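Local coordinates for dual specificity protein phosphatase 18 (Homo sapiens, PDB 2ESB) that removes phosphate from phosphotyrosine, and less readily from phosphothreonine, in MAP kinase peptides as a dual-specificity phosphatase, at residues V54-T59 / L101-A106; T47-V52 / E62-M67; S21-S26 / K135-I140; M125-A130 / Q150-E155. One frame throughout, in Å; residues are numbered along the deposited sequence.

Contact 1: residues V54-T59 / L101-A106; sequences VEVVNT and LLHCAA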
loop_
_atom_site.group_PDB
_atom_site.type_symbol
_atom_site.label_atom_id
_atom_site.label_comp_id
_atom_site.label_asym_id
_atom_site.label_seq_id
_atom_site.Cartn_x
_atom_site.Cartn_y
_atom_site.Cartn_z
ATOM N N VAL A 54 -13.618 -0.379 -0.329
ATOM C CA VAL A 54 -14.934 -0.972 -0.363
ATOM C C VAL A 54 -15.720 -0.277 -1.465
ATOM O O VAL A 54 -16.456 -0.907 -2.219
ATOM C CB VAL A 54 -15.692 -0.721 0.965
ATOM C CG1 VAL A 54 -17.104 -1.269 0.875
ATOM C CG2 VAL A 54 -14.953 -1.374 2.117
ATOM N N GLU A 55 -15.503 1.028 -1.570
ATOM C CA GLU A 55 -16.269 1.881 -2.467
ATOM C C GLU A 55 -15.843 2.164 -3.907
ATOM O O GLU A 55 -16.682 2.542 -4.720
ATOM C CB GLU A 55 -16.508 3.221 -1.754
ATOM C CG GLU A 55 -15.334 4.212 -1.820
ATOM C CD GLU A 55 -14.235 3.946 -0.792
ATOM O OE1 GLU A 55 -14.217 2.863 -0.166
ATOM O OE2 GLU A 55 -13.381 4.837 -0.611
ATOM N N VAL A 56 -14.567 2.003 -4.237
ATOM C CA VAL A 56 -14.116 2.285 -5.598
ATOM C C VAL A 56 -14.420 1.146 -6.563
ATOM O O VAL A 56 -14.130 -0.021 -6.284
ATOM C CB VAL A 56 -12.592 2.579 -5.626
ATOM C CG1 VAL A 56 -12.151 2.978 -7.035
ATOM C CG2 VAL A 56 -12.263 3.681 -4.622
ATOM N N VAL A 57 -15.016 1.490 -7.698
ATOM C CA VAL A 57 -15.340 0.499 -8.717
ATOM C C VAL A 57 -14.290 0.534 -9.831
ATOM O O VAL A 57 -13.924 1.608 -10.309
ATOM C CB VAL A 57 -16.720 0.779 -9.341
ATOM C CG1 VAL A 57 -16.896 -0.080 -10.609
ATOM C CG2 VAL A 57 -17.820 0.505 -8.311
ATOM N N ASN A 58 -13.796 -0.634 -10.234
ATOM C CA ASN A 58 -12.819 -0.714 -11.323
ATOM C C ASN A 58 -13.490 -0.986 -12.669
ATOM O O ASN A 58 -14.464 -1.743 -12.743
ATOM C CB ASN A 58 -11.836 -1.880 -11.113
ATOM C CG ASN A 58 -10.793 -1.599 -10.060
ATOM O OD1 ASN A 58 -10.733 -2.275 -9.041
ATOM N ND2 ASN A 58 -9.953 -0.596 -10.312
ATOM N N THR A 59 -12.943 -0.383 -13.723
ATOM C CA THR A 59 -13.387 -0.645 -15.084
ATOM C C THR A 59 -12.454 -1.826 -15.381
ATOM O O THR A 59 -11.256 -1.733 -15.129
ATOM C CB THR A 59 -13.036 0.512 -16.041
ATOM O OG1 THR A 59 -13.649 1.725 -15.583
ATOM C CG2 THR A 59 -13.533 0.207 -17.458
ATOM N N LEU A 101 -0.404 -2.671 -9.566
ATOM C CA LEU A 101 -0.844 -1.346 -9.158
ATOM C C LEU A 101 -1.727 -1.544 -7.937
ATOM O O LEU A 101 -2.742 -2.263 -7.988
ATOM C CB LEU A 101 -1.685 -0.622 -10.232
ATOM C CG LEU A 101 -2.428 0.634 -9.717
ATOM C CD1 LEU A 101 -1.424 1.734 -9.301
ATOM C CD2 LEU A 101 -3.368 1.176 -10.798
ATOM N N LEU A 102 -1.320 -0.944 -6.829
ATOM C CA LEU A 102 -2.108 -0.967 -5.608
ATOM C C LEU A 102 -2.787 0.397 -5.609
ATOM O O LEU A 102 -2.105 1.398 -5.775
ATOM C CB LEU A 102 -1.214 -1.011 -4.368
ATOM C CG LEU A 102 -0.783 -2.331 -3.754
ATOM C CD1 LEU A 102 0.239 -2.042 -2.648
ATOM C CD2 LEU A 102 -2.021 -3.060 -3.206
ATOM N N HIS A 103 -4.105 0.451 -5.425
ATOM C CA HIS A 103 -4.792 1.738 -5.356
ATOM C C HIS A 103 -5.966 1.671 -4.386
ATOM O O HIS A 103 -6.432 0.595 -4.010
ATOM C CB HIS A 103 -5.312 2.170 -6.735
ATOM C CG HIS A 103 -6.597 1.509 -7.140
ATOM N ND1 HIS A 103 -7.835 2.019 -6.806
ATOM C CD2 HIS A 103 -6.836 0.389 -7.868
ATOM C CE1 HIS A 103 -8.779 1.246 -7.316
ATOM N NE2 HIS A 103 -8.200 0.251 -7.966
ATOM N N CYS A 104 -6.415 2.835 -3.951
ATOM C CA CYS A 104 -7.577 2.920 -3.088
ATOM C C CYS A 104 -8.337 4.121 -3.659
ATOM O O CYS A 104 -8.359 4.289 -4.887
ATOM C CB CYS A 104 -7.173 3.075 -1.606
ATOM S SG CYS A 104 -5.915 4.313 -1.196
ATOM N N ALA A 105 -8.972 4.944 -2.836
ATOM C CA ALA A 105 -9.690 6.080 -3.408
ATOM C C ALA A 105 -8.734 7.229 -3.714
ATOM O O ALA A 105 -8.729 7.766 -4.824
ATOM C CB ALA A 105 -10.811 6.546 -2.461
ATOM N N ALA A 106 -7.902 7.594 -2.743
ATOM C CA ALA A 106 -6.960 8.699 -2.940
ATOM C C ALA A 106 -5.499 8.271 -3.051
ATOM O O ALA A 106 -4.643 9.092 -3.345
ATOM C CB ALA A 106 -7.102 9.699 -1.793
#

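Contact 2: residues T47-V52 / E62-M67; sequences TMVINV and EDIQYM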
loop_
_atom_site.group_PDB
_atom_site.type_symbol
_atom_site.label_atom_id
_atom_site.label_comp_id
_atom_site.label_asym_id
_atom_site.label_seq_id
_atom_site.Cartn_x
_atom_site.Cartn_y
_atom_site.Cartn_z
ATOM N N THR A 47 -0.160 -5.283 -15.001
ATOM C CA THR A 47 -0.842 -6.547 -15.308
ATOM C C THR A 47 -1.754 -7.010 -14.191
ATOM O O THR A 47 -2.584 -7.906 -14.384
ATOM C CB THR A 47 0.164 -7.690 -15.582
ATOM O OG1 THR A 47 1.021 -7.864 -14.449
ATOM C CG2 THR A 47 1.005 -7.381 -16.803
ATOM N N MET A 48 -1.593 -6.391 -13.025
ATOM C CA MET A 48 -2.381 -6.722 -11.848
ATOM C C MET A 48 -2.818 -5.443 -11.135
ATOM O O MET A 48 -1.997 -4.570 -10.858
ATOM C CB MET A 48 -1.544 -7.566 -10.874
ATOM C CG MET A 48 -2.310 -8.022 -9.627
ATOM S SD MET A 48 -3.517 -9.316 -10.018
ATOM C CE MET A 48 -4.850 -8.899 -8.903
ATOM N N VAL A 49 -4.111 -5.338 -10.850
ATOM C CA VAL A 49 -4.654 -4.182 -10.150
ATOM C C VAL A 49 -5.305 -4.645 -8.849
ATOM O O VAL A 49 -6.217 -5.479 -8.854
ATOM C CB VAL A 49 -5.713 -3.442 -11.002
ATOM C CG1 VAL A 49 -6.355 -2.331 -10.175
ATOM C CG2 VAL A 49 -5.056 -2.845 -12.263
ATOM N N ILE A 50 -4.821 -4.113 -7.734
ATOM C CA ILE A 50 -5.354 -4.463 -6.424
ATOM C C ILE A 50 -6.036 -3.234 -5.836
ATOM O O ILE A 50 -5.390 -2.262 -5.458
ATOM C CB ILE A 50 -4.243 -4.937 -5.468
ATOM C CG1 ILE A 50 -3.512 -6.143 -6.078
ATOM C CG2 ILE A 50 -4.862 -5.330 -4.133
ATOM C CD1 ILE A 50 -2.422 -6.761 -5.179
ATOM N N ASN A 51 -7.359 -3.295 -5.783
ATOM C CA ASN A 51 -8.201 -2.216 -5.299
ATOM C C ASN A 51 -8.419 -2.402 -3.805
ATOM O O ASN A 51 -9.164 -3.283 -3.372
ATOM C CB ASN A 51 -9.518 -2.261 -6.099
ATOM C CG ASN A 51 -10.554 -1.243 -5.641
ATOM O OD1 ASN A 51 -10.434 -0.612 -4.591
ATOM N ND2 ASN A 51 -11.605 -1.107 -6.434
ATOM N N VAL A 52 -7.753 -1.568 -3.011
ATOM C CA VAL A 52 -7.873 -1.657 -1.568
ATOM C C VAL A 52 -8.946 -0.689 -1.066
ATOM O O VAL A 52 -8.651 0.324 -0.436
ATOM C CB VAL A 52 -6.513 -1.348 -0.876
ATOM C CG1 VAL A 52 -6.543 -1.840 0.556
ATOM C CG2 VAL A 52 -5.371 -2.016 -1.637
ATOM N N GLU A 62 -9.108 -5.348 -20.754
ATOM C CA GLU A 62 -8.590 -6.602 -21.274
ATOM C C GLU A 62 -7.134 -6.850 -20.898
ATOM O O GLU A 62 -6.321 -5.930 -20.870
ATOM C CB GLU A 62 -8.723 -6.604 -22.800
ATOM C CG GLU A 62 -9.294 -7.885 -23.384
ATOM C CD GLU A 62 -10.591 -8.290 -22.713
ATOM O OE1 GLU A 62 -10.532 -8.878 -21.611
ATOM O OE2 GLU A 62 -11.670 -8.012 -23.281
ATOM N N ASP A 63 -6.822 -8.107 -20.596
ATOM C CA ASP A 63 -5.463 -8.514 -20.259
ATOM C C ASP A 63 -4.879 -7.925 -18.976
ATOM O O ASP A 63 -3.662 -7.865 -18.795
ATOM C CB ASP A 63 -4.553 -8.218 -21.443
ATOM C CG ASP A 63 -4.936 -9.030 -22.673
ATOM O OD1 ASP A 63 -4.790 -8.512 -23.795
ATOM O OD2 ASP A 63 -5.382 -10.191 -22.508
ATOM N N ILE A 64 -5.751 -7.477 -18.091
ATOM C CA ILE A 64 -5.307 -6.978 -16.801
ATOM C C ILE A 64 -6.125 -7.757 -15.784
ATOM O O ILE A 64 -7.319 -7.982 -15.988
ATOM C CB ILE A 64 -5.565 -5.468 -16.645
ATOM C CG1 ILE A 64 -4.709 -4.705 -17.667
ATOM C CG2 ILE A 64 -5.230 -5.033 -15.218
ATOM C CD1 ILE A 64 -4.885 -3.200 -17.640
ATOM N N GLN A 65 -5.474 -8.206 -14.716
ATOM C CA GLN A 65 -6.153 -8.960 -13.664
ATOM C C GLN A 65 -6.521 -8.008 -12.534
ATOM O O GLN A 65 -5.728 -7.140 -12.182
ATOM C CB GLN A 65 -5.232 -10.067 -13.130
ATOM C CG GLN A 65 -5.938 -11.041 -12.200
ATOM C CD GLN A 65 -4.965 -11.985 -11.499
ATOM O OE1 GLN A 65 -3.986 -12.439 -12.095
ATOM N NE2 GLN A 65 -5.239 -12.287 -10.229
ATOM N N TYR A 66 -7.720 -8.167 -11.971
ATOM C CA TYR A 66 -8.191 -7.296 -10.892
ATOM C C TYR A 66 -8.657 -8.069 -9.663
ATOM O O TYR A 66 -9.087 -9.216 -9.765
ATOM C CB TYR A 66 -9.386 -6.439 -11.360
ATOM C CG TYR A 66 -9.102 -5.485 -12.502
ATOM C CD1 TYR A 66 -9.045 -5.938 -13.819
ATOM C CD2 TYR A 66 -8.890 -4.131 -12.260
ATOM C CE1 TYR A 66 -8.786 -5.064 -14.874
ATOM C CE2 TYR A 66 -8.624 -3.236 -13.317
ATOM C CZ TYR A 66 -8.576 -3.712 -14.617
ATOM O OH TYR A 66 -8.328 -2.845 -15.662
ATOM N N MET A 67 -8.571 -7.429 -8.504
ATOM C CA MET A 67 -9.065 -8.021 -7.270
ATOM C C MET A 67 -9.370 -6.874 -6.319
ATOM O O MET A 67 -8.927 -5.741 -6.528
ATOM C CB MET A 67 -8.046 -8.974 -6.637
ATOM C CG MET A 67 -6.901 -8.293 -5.921
ATOM S SD MET A 67 -5.867 -9.533 -5.115
ATOM C CE MET A 67 -6.847 -9.767 -3.612
#

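Contact 3: residues S21-S26 / K135-I140; sequences SQITKS and KSCRPI. With ACT (acetate ion), chain B.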
loop_
_atom_site.group_PDB
_atom_site.type_symbol
_atom_site.label_atom_id
_atom_site.label_comp_id
_atom_site.label_asym_id
_atom_site.label_seq_id
_atom_site.Cartn_x
_atom_site.Cartn_y
_atom_site.Cartn_z
ATOM N N SER A 21 2.369 6.363 -9.075
ATOM C CA SER A 21 3.614 6.558 -8.348
ATOM C C SER A 21 4.348 5.220 -8.324
ATOM O O SER A 21 3.896 4.261 -7.698
ATOM C CB SER A 21 3.334 7.024 -6.920
ATOM O OG SER A 21 2.556 8.216 -6.912
ATOM N N GLN A 22 5.484 5.141 -9.007
ATOM C CA GLN A 22 6.221 3.894 -9.022
ATOM C C GLN A 22 6.988 3.701 -7.714
ATOM O O GLN A 22 7.716 4.589 -7.276
ATOM C CB GLN A 22 7.180 3.843 -10.215
ATOM C CG GLN A 22 7.912 2.501 -10.292
ATOM C CD GLN A 22 8.582 2.250 -11.637
ATOM O OE1 GLN A 22 8.945 3.174 -12.348
ATOM N NE2 GLN A 22 8.761 0.985 -11.971
ATOM N N ILE A 23 6.823 2.540 -7.085
ATOM C CA ILE A 23 7.508 2.281 -5.823
ATOM C C ILE A 23 8.705 1.358 -6.028
ATOM O O ILE A 23 9.766 1.582 -5.451
ATOM C CB ILE A 23 6.564 1.656 -4.778
ATOM C CG1 ILE A 23 5.252 2.445 -4.702
ATOM C CG2 ILE A 23 7.252 1.631 -3.413
ATOM C CD1 ILE A 23 5.417 3.948 -4.486
ATOM N N THR A 24 8.534 0.314 -6.837
ATOM C CA THR A 24 9.628 -0.613 -7.118
ATOM C C THR A 24 9.542 -0.924 -8.599
ATOM O O THR A 24 8.706 -0.367 -9.298
ATOM C CB THR A 24 9.493 -1.939 -6.350
ATOM O OG1 THR A 24 8.409 -2.691 -6.907
ATOM C CG2 THR A 24 9.234 -1.683 -4.844
ATOM N N LYS A 25 10.391 -1.822 -9.079
ATOM C CA LYS A 25 10.366 -2.171 -10.492
ATOM C C LYS A 25 9.035 -2.799 -10.895
ATOM O O LYS A 25 8.662 -2.756 -12.064
ATOM C CB LYS A 25 11.508 -3.136 -10.823
ATOM C CG LYS A 25 11.432 -4.483 -10.110
ATOM C CD LYS A 25 12.570 -5.372 -10.565
ATOM C CE LYS A 25 12.380 -6.814 -10.145
ATOM N NZ LYS A 25 13.430 -7.674 -10.771
ATOM N N SER A 26 8.302 -3.360 -9.936
ATOM C CA SER A 26 7.029 -4.005 -10.269
ATOM C C SER A 26 5.834 -3.581 -9.416
ATOM O O SER A 26 4.796 -4.257 -9.409
ATOM C CB SER A 26 7.172 -5.520 -10.158
ATOM O OG SER A 26 7.261 -5.905 -8.799
ATOM N N LYS A 135 7.237 7.478 0.872
ATOM C CA LYS A 135 6.917 8.905 0.937
ATOM C C LYS A 135 7.711 9.666 -0.140
ATOM O O LYS A 135 7.214 10.634 -0.730
ATOM C CB LYS A 135 7.250 9.432 2.341
ATOM C CG LYS A 135 7.200 10.938 2.503
ATOM C CD LYS A 135 5.842 11.412 2.935
ATOM C CE LYS A 135 5.902 12.881 3.310
ATOM N NZ LYS A 135 4.575 13.385 3.720
ATOM N N SER A 136 8.939 9.228 -0.397
ATOM C CA SER A 136 9.764 9.862 -1.430
ATOM C C SER A 136 9.144 9.599 -2.800
ATOM O O SER A 136 9.178 10.459 -3.673
ATOM C CB SER A 136 11.191 9.309 -1.421
ATOM O OG SER A 136 11.846 9.624 -0.205
ATOM N N CYS A 137 8.572 8.413 -2.988
ATOM C CA CYS A 137 7.952 8.089 -4.272
ATOM C C CYS A 137 6.590 8.738 -4.435
ATOM O O CYS A 137 6.206 9.112 -5.541
ATOM C CB CYS A 137 7.766 6.582 -4.434
ATOM S SG CYS A 137 9.258 5.610 -4.400
ATOM N N ARG A 138 5.850 8.855 -3.336
ATOM C CA ARG A 138 4.514 9.442 -3.384
ATOM C C ARG A 138 4.324 10.261 -2.114
ATOM O O ARG A 138 3.833 9.757 -1.111
ATOM C CB ARG A 138 3.456 8.332 -3.462
ATOM C CG ARG A 138 2.037 8.819 -3.713
ATOM C CD ARG A 138 1.056 7.648 -3.779
ATOM N NE ARG A 138 -0.334 8.085 -3.943
ATOM C CZ ARG A 138 -0.849 8.555 -5.076
ATOM N NH1 ARG A 138 -0.096 8.651 -6.160
ATOM N NH2 ARG A 138 -2.120 8.928 -5.129
ATOM N N PRO A 139 4.701 11.548 -2.159
ATOM C CA PRO A 139 4.621 12.510 -1.057
ATOM C C PRO A 139 3.354 12.535 -0.211
ATOM O O PRO A 139 3.422 12.718 1.005
ATOM C CB PRO A 139 4.860 13.848 -1.756
ATOM C CG PRO A 139 5.810 13.482 -2.841
ATOM C CD PRO A 139 5.195 12.210 -3.384
ATOM N N ILE A 140 2.199 12.351 -0.835
ATOM C CA ILE A 140 0.956 12.422 -0.082
ATOM C C ILE A 140 0.546 11.213 0.747
ATOM O O ILE A 140 -0.491 11.268 1.397
ATOM C CB ILE A 140 -0.237 12.768 -0.995
ATOM C CG1 ILE A 140 -0.454 11.642 -2.004
ATOM C CG2 ILE A 140 0.010 14.102 -1.706
ATOM C CD1 ILE A 140 -1.641 11.859 -2.913
HETATM C C ACT B . 13.649 -2.810 -7.667
HETATM O O ACT B . 12.401 -2.713 -7.617
HETATM O OXT ACT B . 14.279 -3.814 -7.262
HETATM C CH3 ACT B . 14.415 -1.610 -8.265
HETATM O O HOH W 1 4.201 10.315 -7.083
#

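Contact 4: residues M125-A130 / Q150-E155; sequences MSLLDA and QLIHYE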
loop_
_atom_site.group_PDB
_atom_site.type_symbol
_atom_site.label_atom_id
_atom_site.label_comp_id
_atom_site.label_asym_id
_atom_site.label_seq_id
_atom_site.Cartn_x
_atom_site.Cartn_y
_atom_site.Cartn_z
ATOM N N MET A 125 13.172 -4.091 4.528
ATOM C CA MET A 125 13.233 -2.718 5.011
ATOM C C MET A 125 12.516 -2.558 6.340
ATOM O O MET A 125 11.501 -3.202 6.587
ATOM C CB MET A 125 12.606 -1.762 3.992
ATOM C CG MET A 125 13.403 -1.625 2.699
ATOM S SD MET A 125 12.532 -0.673 1.433
ATOM C CE MET A 125 13.133 0.947 1.753
ATOM N N SER A 126 13.061 -1.711 7.206
ATOM C CA SER A 126 12.418 -1.444 8.486
ATOM C C SER A 126 11.166 -0.641 8.129
ATOM O O SER A 126 11.086 -0.087 7.026
ATOM C CB SER A 126 13.327 -0.589 9.362
ATOM O OG SER A 126 13.558 0.653 8.731
ATOM N N LEU A 127 10.194 -0.580 9.039
ATOM C CA LEU A 127 8.983 0.186 8.776
ATOM C C LEU A 127 9.384 1.627 8.482
ATOM O O LEU A 127 8.857 2.262 7.567
ATOM C CB LEU A 127 8.022 0.137 9.979
ATOM C CG LEU A 127 6.698 0.916 9.841
ATOM C CD1 LEU A 127 5.965 0.493 8.551
ATOM C CD2 LEU A 127 5.803 0.659 11.070
ATOM N N LEU A 128 10.333 2.145 9.252
ATOM C CA LEU A 128 10.791 3.519 9.044
ATOM C C LEU A 128 11.367 3.716 7.636
ATOM O O LEU A 128 11.017 4.681 6.940
ATOM C CB LEU A 128 11.856 3.890 10.087
ATOM C CG LEU A 128 12.489 5.286 9.972
ATOM C CD1 LEU A 128 11.419 6.352 10.111
ATOM C CD2 LEU A 128 13.554 5.471 11.050
ATOM N N ASP A 129 12.247 2.811 7.215
ATOM C CA ASP A 129 12.856 2.940 5.887
ATOM C C ASP A 129 11.834 2.715 4.780
ATOM O O ASP A 129 11.887 3.363 3.735
ATOM C CB ASP A 129 14.042 1.978 5.718
ATOM C CG ASP A 129 15.267 2.399 6.538
ATOM O OD1 ASP A 129 15.316 3.558 7.002
ATOM O OD2 ASP A 129 16.188 1.572 6.714
ATOM N N ALA A 130 10.898 1.806 5.005
ATOM C CA ALA A 130 9.863 1.567 4.005
ATOM C C ALA A 130 9.030 2.841 3.857
ATOM O O ALA A 130 8.633 3.212 2.750
ATOM C CB ALA A 130 8.979 0.398 4.439
ATOM N N GLN A 150 -1.157 -1.265 13.236
ATOM C CA GLN A 150 -1.121 -2.572 12.590
ATOM C C GLN A 150 0.234 -2.827 11.937
ATOM O O GLN A 150 0.770 -3.943 12.008
ATOM C CB GLN A 150 -2.244 -2.680 11.557
ATOM C CG GLN A 150 -3.618 -2.878 12.199
ATOM C CD GLN A 150 -4.753 -2.683 11.214
ATOM O OE1 GLN A 150 -4.710 -3.198 10.105
ATOM N NE2 GLN A 150 -5.781 -1.940 11.622
ATOM N N LEU A 151 0.790 -1.792 11.311
ATOM C CA LEU A 151 2.098 -1.907 10.651
ATOM C C LEU A 151 3.218 -2.106 11.675
ATOM O O LEU A 151 4.157 -2.867 11.448
ATOM C CB LEU A 151 2.370 -0.666 9.793
ATOM C CG LEU A 151 1.561 -0.582 8.494
ATOM C CD1 LEU A 151 1.702 0.813 7.889
ATOM C CD2 LEU A 151 2.041 -1.643 7.509
ATOM N N ILE A 152 3.112 -1.429 12.808
ATOM C CA ILE A 152 4.103 -1.576 13.873
ATOM C C ILE A 152 4.049 -3.009 14.415
ATOM O O ILE A 152 5.084 -3.640 14.656
ATOM C CB ILE A 152 3.828 -0.544 15.004
ATOM C CG1 ILE A 152 4.251 0.849 14.526
ATOM C CG2 ILE A 152 4.584 -0.921 16.280
ATOM C CD1 ILE A 152 3.769 1.987 15.420
ATOM N N HIS A 153 2.844 -3.539 14.596
ATOM C CA HIS A 153 2.712 -4.914 15.083
ATOM C C HIS A 153 3.311 -5.894 14.056
ATOM O O HIS A 153 3.998 -6.849 14.416
ATOM C CB HIS A 153 1.244 -5.247 15.340
ATOM C CG HIS A 153 1.017 -6.657 15.786
ATOM N ND1 HIS A 153 0.590 -7.650 14.930
ATOM C CD2 HIS A 153 1.182 -7.247 16.994
ATOM C CE1 HIS A 153 0.498 -8.791 15.592
ATOM N NE2 HIS A 153 0.853 -8.573 16.846
ATOM N N TYR A 154 3.062 -5.643 12.777
ATOM C CA TYR A 154 3.591 -6.499 11.710
ATOM C C TYR A 154 5.120 -6.389 11.659
ATOM O O TYR A 154 5.810 -7.385 11.465
ATOM C CB TYR A 154 2.976 -6.089 10.372
ATOM C CG TYR A 154 3.282 -7.002 9.212
ATOM C CD1 TYR A 154 3.075 -8.372 9.304
ATOM C CD2 TYR A 154 3.732 -6.486 8.001
ATOM C CE1 TYR A 154 3.313 -9.217 8.219
ATOM C CE2 TYR A 154 3.967 -7.326 6.898
ATOM C CZ TYR A 154 3.754 -8.689 7.021
ATOM O OH TYR A 154 3.980 -9.534 5.957
ATOM N N GLU A 155 5.649 -5.179 11.824
ATOM C CA GLU A 155 7.096 -4.995 11.822
ATOM C C GLU A 155 7.705 -5.832 12.938
ATOM O O GLU A 155 8.719 -6.508 12.738
ATOM C CB GLU A 155 7.482 -3.528 12.044
ATOM C CG GLU A 155 8.999 -3.314 11.991
ATOM C CD GLU A 155 9.446 -1.903 12.325
ATOM O OE1 GLU A 155 10.501 -1.487 11.802
ATOM O OE2 GLU A 155 8.775 -1.208 13.116
#

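Contact 1: residues V54-T59 / L101-A106
This contact belongs to the phosphate-binding P-loop of the protein tyrosine phosphatases. His103 and Cys104 open its HCxxGxxR signature, and Cys104 is the predicted phosphocysteine nucleophile. Residues 101-103 end a central strand, while residues 54-59 form a loop that passes beside it. The link is polar at its centre. Asn58 ND2 donates to His103 NE2 at 3.0 Å, nearly straight at 164° though tilted 29° from the ring plane. The two side chains meet tip to tip, with the amide turned almost perpendicular to the imidazole ring. Asn58 OD1 is held in turn by Asn51 ND2. The second ring nitrogen, His103 ND1, donates in the ring plane to a lone pair of Cys104 O at 3.0 Å. The crowded first torsion of His103 (chi1 80°) puts the ring between these partners. Val56 also meets the ring tip to tip. Its CG1 comes to the edge at His103 CE1, 3.8 Å away, and its CG2 lies 3.7 Å from Ala105 CA. Glu55 OE2 comes near Ala105 CB, but its salt bridge is to Arg110. An alanine here, in place of His103, would remove both ring bonds and would probably leave the Cys104 carbonyl and the Asn58 amide less well fixed. One ring nitrogen accepts and the other donates. This is consistent with a neutral imidazole protonated on ND1, its two bonds fixing the ring's rotation.

Contact 2: residues T47-V52 / E62-M67
Four backbone hydrogen bonds join two parallel strands, 48-51 and 65-67, at one edge of the mixed central sheet. Gln65 N donates to Thr47 O at 2.9 Å, from above the carbonyl plane. Gln65 O then receives Val49 N at 2.8 Å. Met67 repeats the pattern: its N reaches Val49 O at 3.1 Å, and its O takes Asn51 N at 3.0 Å. Gln65 thus straddles Thr47 and Val49, and Met67 straddles Val49 and Asn51, as is usual for parallel pairing.

The side chains sort onto two faces. On one, Met48 is bent at chi2 (72°), which brings its thioether back across the neighbouring strand. Its SD lies 3.4 Å from Gln65 CD as the chains cross obliquely. The methyl end goes further, with Met48 CE 3.7 Å from Met67 CG. Ile50 runs alongside Met67 and points the same way. Helix 83-95 covers this face, with His89 against both methionines and Ile86 against Met67.

On the other face, Val49 and Tyr66 lie side by side, with Val49 CB 3.5 Å from Tyr66 CD2. Val49 CG2 also touches Ile64 CG2 at 3.7 Å. Further out, Tyr66 OH is hydrogen-bonded to Tyr61 N, which ties the ring to the loop leading into its own strand. At the end of the pairing, the Asn51 side chain is fixed too: OD1 is held by Ser53 OG, and ND2 bonds Val56 O.

Contact 3: residues S21-S26 / K135-I140
An outermost strand of the central sheet meets the C-terminal end of helix 127-137 here, in a contact that mixes polar and apolar groups. Arg138, the first residue to leave the helical conformation, carries the polar half. Its side chain is extended from CG to NE and runs past Ser21. Arg138 NH1 donates to Ser21 OG at 2.8 Å, with the hydroxyl oxygen at the guanidinium edge and in its plane. The aliphatic part packs against the same serine, with Arg138 CG 3.3 Å from Ser21 OG. A water completes this corner. It sits 2.7 Å from Ser21 OG and donates to Cys137 O at 2.8 Å, so the carbonyl at the helix end is tied to the strand. The apolar half is smaller: Ile23 CD1 rests on Cys137 CB at 3.5 Å. Nearby, Cys137 SG lies 3.4 Å from Gln22 O. Farther along the chain, Thr24 OG1 accepts from Ser26 N in an ST turn. There Lys25 N binds an acetate, probably from the crystallisation liquor. The other guanidinium nitrogens turn to the active-site loop: Arg138 NE bonds Gly107 O and Arg138 NH2 bonds Ala106 O. Arg138 therefore grips two P-loop carbonyls while Ser21 holds its remaining nitrogen. The arrangement is a second shell to the P-loop of the phosphatase fold, in which helices pack against a mixed sheet.

Contact 4: residues M125-A130 / Q150-E155
The flat group here is the carboxylate of Glu155, and Leu127 lies over one of its faces. Leu127 CB is 3.4 Å from Glu155 CD and about equally far from both oxygens. Leu127 N donates to Glu155 OE1 at 2.9 Å, nearly straight but from well above the carboxylate plane (63°). The extended side chain of Glu155, with CG anti to the backbone N, carries the group across from helix 145-159. It meets the first turn of helix 127-137, where Ser126 is the N-cap and its OG accepts from Asp129 N at 2.9 Å. Deeper in, the Leu127 side chain crosses those of Leu151 and Ile152 at about a right angle. Its CD2 touches Ile152 CG1 at 3.8 Å and Leu151 CB at 3.9 Å. Outside the two segments, Thr163 OG1 bonds Glu155 OE1 and Asn162 ND2 bonds Glu155 OE2. An alanine here, in place of Glu155, would remove these carboxylate bonds and would probably leave Leu127 N and the chain near Thr163 less firmly held. The carboxylate is buried but bonded at both oxygens, and its place at a helix N-terminus would be expected to favour the charged form.

Contacts 1 and 2 share the central sheet, with centres 10 Å apart. They touch where His103 O probably accepts from Val52 N at 2.7 Å. Contact 3 reaches the P-loop from another direction. Its centre is about 17 Å from that of contact 1, and the Arg138 side chain is about 7 Å from that of Cys104. A buffer molecule (EPE), probably from the crystallisation liquor, is bound at the loop, its sulfonate hydrogen-bonded to Ala106 N. Contact 4 shares helix 127-137 with contact 3, their centres about 16 Å apart. It stands away from the active site, its centre about 24 Å from that of contact 1.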